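Local coordinates for iron binding protein FbpA (Mannheimia haemolytica, PDB 1Q35) that binds ferric iron in the periplasm and, as a bacterial solute-binding protein, probably delivers it for uptake into the cell, at residues A[19-24]-A[255-260]; A[123-128]-A[160-165]; A[150-155]-A[294-299]. All coordinates share one frame; numbering follows the deposited sequence. Where two conformers were deposited one is given.

Contact 1. Residues A[19-24]-A[255-260]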
# COMPACT_ATOMS: atom_id res chain seq x y z
N LEU A 19 -3.26 -17.57 1.88
CA LEU A 19 -4.51 -18.13 2.38
C LEU A 19 -4.61 -19.63 2.12
O LEU A 19 -5.13 -20.36 2.95
CB LEU A 19 -5.71 -17.41 1.76
CG LEU A 19 -5.78 -15.91 2.09
CD1 LEU A 19 -6.93 -15.26 1.35
CD2 LEU A 19 -5.90 -15.67 3.60
N LYS A 20 -4.09 -20.09 0.99
CA LYS A 20 -4.09 -21.51 0.66
C LYS A 20 -3.18 -22.28 1.61
O LYS A 20 -3.51 -23.39 2.03
CB LYS A 20 -3.63 -21.74 -0.79
CG LYS A 20 -4.63 -21.28 -1.83
CD LYS A 20 -5.69 -22.34 -2.10
CE LYS A 20 -6.34 -22.16 -3.46
NZ LYS A 20 -7.44 -21.17 -3.44
N ASN A 21 -2.03 -21.70 1.95
CA ASN A 21 -1.12 -22.30 2.92
C ASN A 21 -1.74 -22.33 4.32
O ASN A 21 -1.54 -23.29 5.06
CB ASN A 21 0.22 -21.57 2.94
CG ASN A 21 1.17 -22.08 1.88
OD1 ASN A 21 1.88 -23.07 2.09
ND2 ASN A 21 1.19 -21.42 0.73
N PHE A 22 -2.49 -21.29 4.67
CA PHE A 22 -3.25 -21.27 5.92
C PHE A 22 -4.25 -22.43 5.97
O PHE A 22 -4.33 -23.14 6.97
CB PHE A 22 -3.98 -19.93 6.09
CG PHE A 22 -5.04 -19.94 7.16
CD1 PHE A 22 -4.69 -19.85 8.51
CD2 PHE A 22 -6.38 -20.02 6.83
CE1 PHE A 22 -5.67 -19.85 9.50
CE2 PHE A 22 -7.36 -20.02 7.82
CZ PHE A 22 -7.00 -19.93 9.15
N GLU A 23 -5.00 -22.61 4.89
CA GLU A 23 -6.00 -23.68 4.80
C GLU A 23 -5.36 -25.06 4.97
O GLU A 23 -5.91 -25.92 5.67
CB GLU A 23 -6.73 -23.63 3.47
CG GLU A 23 -7.74 -22.50 3.34
CD GLU A 23 -8.48 -22.55 2.02
OE1 GLU A 23 -7.82 -22.54 0.96
OE2 GLU A 23 -9.72 -22.60 2.04
N LYS A 24 -4.21 -25.26 4.34
CA LYS A 24 -3.52 -26.54 4.38
C LYS A 24 -2.95 -26.83 5.77
O LYS A 24 -3.03 -27.96 6.25
CB LYS A 24 -2.39 -26.57 3.34
CG LYS A 24 -1.67 -27.91 3.22
CD LYS A 24 -0.65 -27.90 2.08
N GLY A 255 3.14 -14.95 11.20
CA GLY A 255 4.19 -15.91 11.54
C GLY A 255 5.28 -16.06 10.50
O GLY A 255 5.22 -15.51 9.41
N GLU A 256 6.29 -16.85 10.86
CA GLU A 256 7.50 -17.02 10.05
C GLU A 256 7.20 -17.46 8.62
O GLU A 256 7.74 -16.89 7.67
CB GLU A 256 8.42 -18.05 10.73
CG GLU A 256 9.73 -18.30 10.01
CD GLU A 256 10.55 -19.36 10.72
OE1 GLU A 256 10.36 -20.56 10.42
OE2 GLU A 256 11.37 -18.98 11.58
N LYS A 257 6.34 -18.46 8.45
CA LYS A 257 6.08 -19.03 7.14
C LYS A 257 5.38 -18.02 6.23
O LYS A 257 5.84 -17.75 5.13
CB LYS A 257 5.25 -20.31 7.23
CG LYS A 257 5.01 -20.98 5.89
CD LYS A 257 4.36 -22.34 6.03
CE LYS A 257 3.77 -22.80 4.71
NZ LYS A 257 3.19 -24.17 4.78
N ALA A 258 4.27 -17.46 6.70
CA ALA A 258 3.51 -16.50 5.91
C ALA A 258 4.31 -15.23 5.62
O ALA A 258 4.23 -14.68 4.52
CB ALA A 258 2.21 -16.15 6.61
N GLN A 259 5.08 -14.77 6.60
CA GLN A 259 5.91 -13.58 6.41
C GLN A 259 6.98 -13.83 5.34
O GLN A 259 7.30 -12.94 4.54
CB GLN A 259 6.53 -13.15 7.73
CG GLN A 259 5.52 -12.55 8.71
CD GLN A 259 5.12 -11.13 8.35
OE1 GLN A 259 5.96 -10.24 8.34
NE2 GLN A 259 3.84 -10.92 8.06
N GLY A 260 7.51 -15.05 5.30
CA GLY A 260 8.42 -15.47 4.25
C GLY A 260 7.76 -15.47 2.88
O GLY A 260 8.39 -15.09 1.90
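Lys257 reaches from helix 256-266 to the amide of Asn21 on helix 16-26, and between residues 19-24 and 255-260 this is the one pair of residues in close contact. The backbones stay well apart, with 8.0 Å between Asn21 CA and Ala258 CA, and the long lysine chain brings its end to the asparagine amide. That chain is stretched out from CA to NZ, with CG anti to the backbone N (chi1 -177°), and it meets the much shorter asparagine at about a right angle. The bond from Lys257 NZ to Asn21 OD1 is weak at 3.2 Å, and Asn21 OD1 lies just as close to Lys257 CE, also 3.2 Å. The oxygen therefore rests against the last methylene as much as against the ammonium group.

What directs both groups lies partly outside the pair. Asn21 carries CG beside its own backbone N (chi1 -85°), and ND2 bonds back to the carbonyl O of Pro17, one turn earlier in the same helix; this second bond probably sets the amide's rotation and turns OD1 toward the lysine. The stronger partner of Lys257 NZ is Asp25, further along helix 16-26, through a salt bridge, and Tyr252 of helix 243-254 touches both side chains. Gly255, at the N-cap position, starts the helix that presents Lys257.

Helix 16-26 connects the parallel, paired strands 3-8 and 29-34, so the lysine joins a late helix of the chain to the first beta-alpha-beta crossover of the bilobal periplasmic solute-binding fold.

Contact 2. Residues A[123-128]-A[160-165]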
# COMPACT_ATOMS: atom_id res chain seq x y z
N ASP A 123 10.09 17.30 -5.98
CA ASP A 123 10.79 17.66 -7.21
C ASP A 123 9.97 17.38 -8.46
O ASP A 123 10.11 18.08 -9.46
CB ASP A 123 12.17 17.00 -7.24
CG ASP A 123 13.07 17.57 -6.17
OD1 ASP A 123 13.59 16.81 -5.35
OD2 ASP A 123 13.25 18.79 -6.01
N LEU A 124 9.08 16.39 -8.40
CA LEU A 124 8.23 16.04 -9.54
C LEU A 124 7.24 17.14 -9.94
O LEU A 124 6.67 17.07 -11.03
CB LEU A 124 7.47 14.74 -9.27
CG LEU A 124 8.32 13.48 -9.06
CD1 LEU A 124 7.40 12.31 -8.73
CD2 LEU A 124 9.17 13.18 -10.27
N ALA A 125 7.03 18.13 -9.07
CA ALA A 125 6.15 19.26 -9.37
C ALA A 125 6.89 20.45 -9.99
O ALA A 125 6.26 21.44 -10.35
CB ALA A 125 5.44 19.71 -8.10
N LYS A 126 8.21 20.37 -10.11
CA LYS A 126 9.00 21.48 -10.65
C LYS A 126 8.82 21.57 -12.17
O LYS A 126 8.62 20.55 -12.83
CB LYS A 126 10.47 21.32 -10.27
CG LYS A 126 10.72 21.48 -8.78
CD LYS A 126 12.16 21.20 -8.38
CE LYS A 126 12.41 21.65 -6.94
NZ LYS A 126 13.76 21.27 -6.43
N PRO A 127 8.88 22.79 -12.73
CA PRO A 127 8.57 23.01 -14.16
C PRO A 127 9.39 22.20 -15.16
O PRO A 127 8.90 21.88 -16.24
CB PRO A 127 8.85 24.50 -14.36
CG PRO A 127 8.91 25.11 -13.03
CD PRO A 127 9.21 24.04 -12.04
N GLU A 128 10.62 21.86 -14.80
CA GLU A 128 11.51 21.15 -15.71
C GLU A 128 11.07 19.71 -16.01
O GLU A 128 11.58 19.08 -16.93
CB GLU A 128 12.95 21.16 -15.20
CG GLU A 128 13.13 20.61 -13.79
CD GLU A 128 13.31 21.70 -12.75
OE1 GLU A 128 12.57 22.71 -12.79
OE2 GLU A 128 14.21 21.56 -11.90
N LYS A 160 -1.13 21.50 -1.78
CA LYS A 160 -1.93 21.83 -2.96
C LYS A 160 -1.06 22.35 -4.10
O LYS A 160 -1.26 21.97 -5.25
CB LYS A 160 -3.03 22.84 -2.63
CG LYS A 160 -4.00 23.05 -3.80
CD LYS A 160 -5.16 23.94 -3.42
CE LYS A 160 -6.10 24.13 -4.59
NZ LYS A 160 -7.29 24.93 -4.20
N ALA A 161 -0.10 23.21 -3.78
CA ALA A 161 0.82 23.72 -4.79
C ALA A 161 1.60 22.58 -5.43
O ALA A 161 1.80 22.56 -6.65
CB ALA A 161 1.75 24.76 -4.22
N PHE A 162 2.03 21.62 -4.62
CA PHE A 162 2.67 20.42 -5.13
C PHE A 162 1.75 19.66 -6.10
O PHE A 162 2.18 19.29 -7.19
CB PHE A 162 3.12 19.50 -3.98
CG PHE A 162 3.39 18.09 -4.42
CD1 PHE A 162 4.51 17.79 -5.17
CD2 PHE A 162 2.50 17.08 -4.12
CE1 PHE A 162 4.76 16.49 -5.58
CE2 PHE A 162 2.73 15.78 -4.55
CZ PHE A 162 3.86 15.49 -5.27
N LEU A 163 0.50 19.45 -5.71
CA LEU A 163 -0.44 18.72 -6.57
C LEU A 163 -0.70 19.46 -7.88
O LEU A 163 -0.85 18.82 -8.91
CB LEU A 163 -1.75 18.46 -5.84
CG LEU A 163 -1.65 17.45 -4.69
CD1 LEU A 163 -2.94 17.42 -3.90
CD2 LEU A 163 -1.31 16.06 -5.19
N GLU A 164 -0.73 20.79 -7.84
CA GLU A 164 -0.94 21.57 -9.06
C GLU A 164 0.25 21.41 -10.00
O GLU A 164 0.06 21.25 -11.21
CB GLU A 164 -1.17 23.05 -8.72
CG GLU A 164 -2.45 23.33 -7.96
CD GLU A 164 -3.65 23.58 -8.85
OE1 GLU A 164 -4.55 24.33 -8.41
OE2 GLU A 164 -3.69 23.04 -9.97
N GLY A 165 1.46 21.42 -9.46
CA GLY A 165 2.65 21.25 -10.27
C GLY A 165 2.78 19.85 -10.83
O GLY A 165 3.15 19.65 -12.00
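The ring of Phe162 receives the methyl group of Ala125 obliquely: Ala125 CB lies 3.6 Å from Phe162 CD1, with CE1 next in distance at 4.1 Å from the same methyl. Phe147 and Met150, from the same helix, and Leu122, from the preceding part of the loop, also touch this buried ring. In this lobe of the periplasmic solute-binding fold, the contact lays the connection between strands 96-108 and 133-134 against helix 141-168.

The phenylalanine gets there by its first torsion. CG stands anti to the backbone N (chi1 162°), which carries the ring from a CB directed past the loop into reach of the alanine. The same methyl also sits 3.4 Å from the carbonyl oxygen of Phe162, and is thus packed against both the ring and the backbone of one residue.

One turn further along the helix, glycine changes the character of the meeting. Gly165 has no side chain, and the two main chains come close enough for Ala125 CA and Gly165 CA to lie 4.1 Å apart. Here Ala125 O faces Gly165 CA at 3.6 Å. No hydrogen bond joins the two segments, so their direct contact rests on shape; polar attachment comes just beyond, where Asn169 ND2 bonds to the carbonyl oxygens of Leu124 and Lys126.

The loop braces its own curve as well. A 3-10 turn brings Lys126 N to Asp123 O, and the lysine side chain runs extended beside that turn; the CB atoms of Asp123 and Lys126 both point away from residues 160-165. The ammonium nitrogen, Lys126 NZ, forms a 2.6 Å salt bridge with Asp123 OD2, approaching nearly along the C-O axis of the carboxylate.

Contact 3. Residues A[150-155]-A[294-299]. With EDO (1,2-ethanediol), chain B.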
# COMPACT_ATOMS: atom_id res chain seq x y z
N MET A 150 2.23 14.22 3.25
CA MET A 150 2.76 15.52 2.85
C MET A 150 2.04 16.66 3.59
O MET A 150 2.67 17.63 3.98
CB MET A 150 2.70 15.68 1.33
CG MET A 150 3.61 14.68 0.62
SD MET A 150 3.59 14.76 -1.17
CE MET A 150 4.69 16.16 -1.43
N ILE A 151 0.74 16.54 3.82
CA ILE A 151 0.02 17.54 4.60
C ILE A 151 0.56 17.62 6.03
O ILE A 151 0.74 18.70 6.58
CB ILE A 151 -1.50 17.29 4.60
CG1 ILE A 151 -2.09 17.56 3.21
CG2 ILE A 151 -2.19 18.15 5.67
CD1 ILE A 151 -3.53 17.13 3.07
N GLU A 152 0.84 16.47 6.64
CA GLU A 152 1.43 16.48 7.99
C GLU A 152 2.74 17.27 8.00
O GLU A 152 3.01 18.03 8.93
CB GLU A 152 1.67 15.04 8.47
CG GLU A 152 2.09 14.93 9.93
CD GLU A 152 0.94 15.07 10.92
OE1 GLU A 152 -0.17 15.48 10.53
OE2 GLU A 152 1.16 14.77 12.12
N HIS A 153 3.55 17.09 6.97
CA HIS A 153 4.87 17.72 6.90
C HIS A 153 4.83 19.18 6.47
O HIS A 153 5.69 19.95 6.89
CB HIS A 153 5.78 16.96 5.92
CG HIS A 153 6.02 15.53 6.29
ND1 HIS A 153 6.33 15.12 7.57
CD2 HIS A 153 6.03 14.42 5.53
CE1 HIS A 153 6.51 13.81 7.58
NE2 HIS A 153 6.33 13.36 6.35
N TYR A 154 3.88 19.56 5.62
CA TYR A 154 3.94 20.84 4.91
C TYR A 154 2.70 21.71 4.99
O TYR A 154 2.76 22.88 4.61
CB TYR A 154 4.22 20.60 3.43
CG TYR A 154 5.47 19.80 3.15
CD1 TYR A 154 5.39 18.61 2.44
CD2 TYR A 154 6.71 20.21 3.59
CE1 TYR A 154 6.51 17.85 2.18
CE2 TYR A 154 7.86 19.46 3.33
CZ TYR A 154 7.74 18.29 2.63
OH TYR A 154 8.86 17.54 2.35
N GLY A 155 1.58 21.15 5.42
CA GLY A 155 0.31 21.85 5.41
C GLY A 155 -0.39 21.80 4.06
O GLY A 155 0.18 21.36 3.05
N LEU A 294 1.98 5.98 11.56
CA LEU A 294 0.96 5.51 10.63
C LEU A 294 -0.37 6.24 10.82
O LEU A 294 -0.99 6.66 9.85
CB LEU A 294 0.79 4.00 10.76
CG LEU A 294 1.90 3.16 10.12
CD1 LEU A 294 1.84 1.70 10.58
CD2 LEU A 294 1.86 3.24 8.60
N GLU A 295 -0.80 6.42 12.07
CA GLU A 295 -2.07 7.10 12.34
C GLU A 295 -2.05 8.55 11.89
O GLU A 295 -3.10 9.10 11.57
CB GLU A 295 -2.42 7.04 13.83
CG GLU A 295 -2.84 5.65 14.31
CD GLU A 295 -1.69 4.85 14.91
OE1 GLU A 295 -0.51 5.12 14.60
OE2 GLU A 295 -1.98 3.92 15.68
N ASP A 296 -0.88 9.17 11.88
CA ASP A 296 -0.75 10.55 11.45
C ASP A 296 -0.78 10.72 9.93
O ASP A 296 -0.97 11.83 9.45
CB ASP A 296 0.50 11.19 12.06
CG ASP A 296 0.38 11.35 13.55
OD1 ASP A 296 -0.72 11.69 14.03
OD2 ASP A 296 1.35 11.14 14.31
N ILE A 297 -0.59 9.63 9.18
CA ILE A 297 -0.91 9.63 7.75
C ILE A 297 -2.44 9.66 7.61
O ILE A 297 -3.00 10.56 6.98
CB ILE A 297 -0.34 8.38 7.04
CG1 ILE A 297 1.19 8.35 7.14
CG2 ILE A 297 -0.79 8.33 5.58
CD1 ILE A 297 1.80 7.02 6.72
N ALA A 298 -3.10 8.67 8.21
CA ALA A 298 -4.54 8.50 8.04
C ALA A 298 -5.34 9.73 8.48
O ALA A 298 -6.36 10.05 7.89
CB ALA A 298 -5.02 7.27 8.80
N LYS A 299 -4.85 10.40 9.52
CA LYS A 299 -5.47 11.61 10.06
C LYS A 299 -5.70 12.68 9.00
O LYS A 299 -6.63 13.47 9.09
CB LYS A 299 -4.53 12.15 11.16
CG LYS A 299 -4.86 13.48 11.81
CD LYS A 299 -3.82 13.79 12.90
CE LYS A 299 -2.44 14.20 12.35
NZ LYS A 299 -1.41 14.34 13.43
C1 EDO B . -10.04 8.01 6.79
O1 EDO B . -11.38 7.80 7.22
C2 EDO B . -9.12 7.90 7.99
O2 EDO B . -9.39 8.96 8.90
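Glu152, Lys299 and Asp296 form a salt-bridge network that pins the short helix 294-298 to the long helix 141-168 at the surface. Its tight part is the grip on one ammonium group. Lys299 NZ lies 2.9 Å from Glu152 OE2 and 2.8 Å from Asp296 OD1, and the two bonds use the carboxylates differently. Glu152 OE2 is met on its syn side, 18° out of plane, whereas Asp296 OD1 is approached from above its plane, 59° out. A bend at chi3 of Lys299 (73°) turns NZ back toward Asp296, where it can bond to both acids.

That position probably also eases a conflict of charge. Glu152 OE2 and Asp296 OD1 are only 4.1 Å apart, in carboxylates with nearly parallel planes, and the shared lysine probably offsets their repulsion. Asp296 CB also touches Glu152 OE2 at 3.6 Å. The second oxygen, Glu152 OE1, rests 3.2 Å from Lys299 CE and takes a hydrogen bond from Asn300.

The looseness lies in the backbones, whose nearest CA atoms, Glu152 CA and Asp296 CA, are 7.2 Å apart, so that side chains alone bridge the two segments; the solvent side is that of the exposed Lys299. Beyond it a 1,2-ethanediol, probably from the crystallisation liquor, makes a weak 3.4 Å hydrogen bond from its O2 to Ala298 O.

Contacts 2 and 3 share helix 141-168 and lie 19 Å apart between centres, coupled by packing of Phe162 CD2 on Met150 CE at 3.6 Å. That one helix is thus held to a loop at one point and to a late short helix at another. Contact 1 sits across the chain's centre, its own centre 42 Å from that of contact 2 and 33 Å from that of contact 3. Segments of contacts 1 and 3 alternate along the sequence. None of the three touches the ferric site of Tyr142, Tyr198 and Tyr199, empty in this apo form, although Tyr142 lies near the start of the helix that contacts 2 and 3 share.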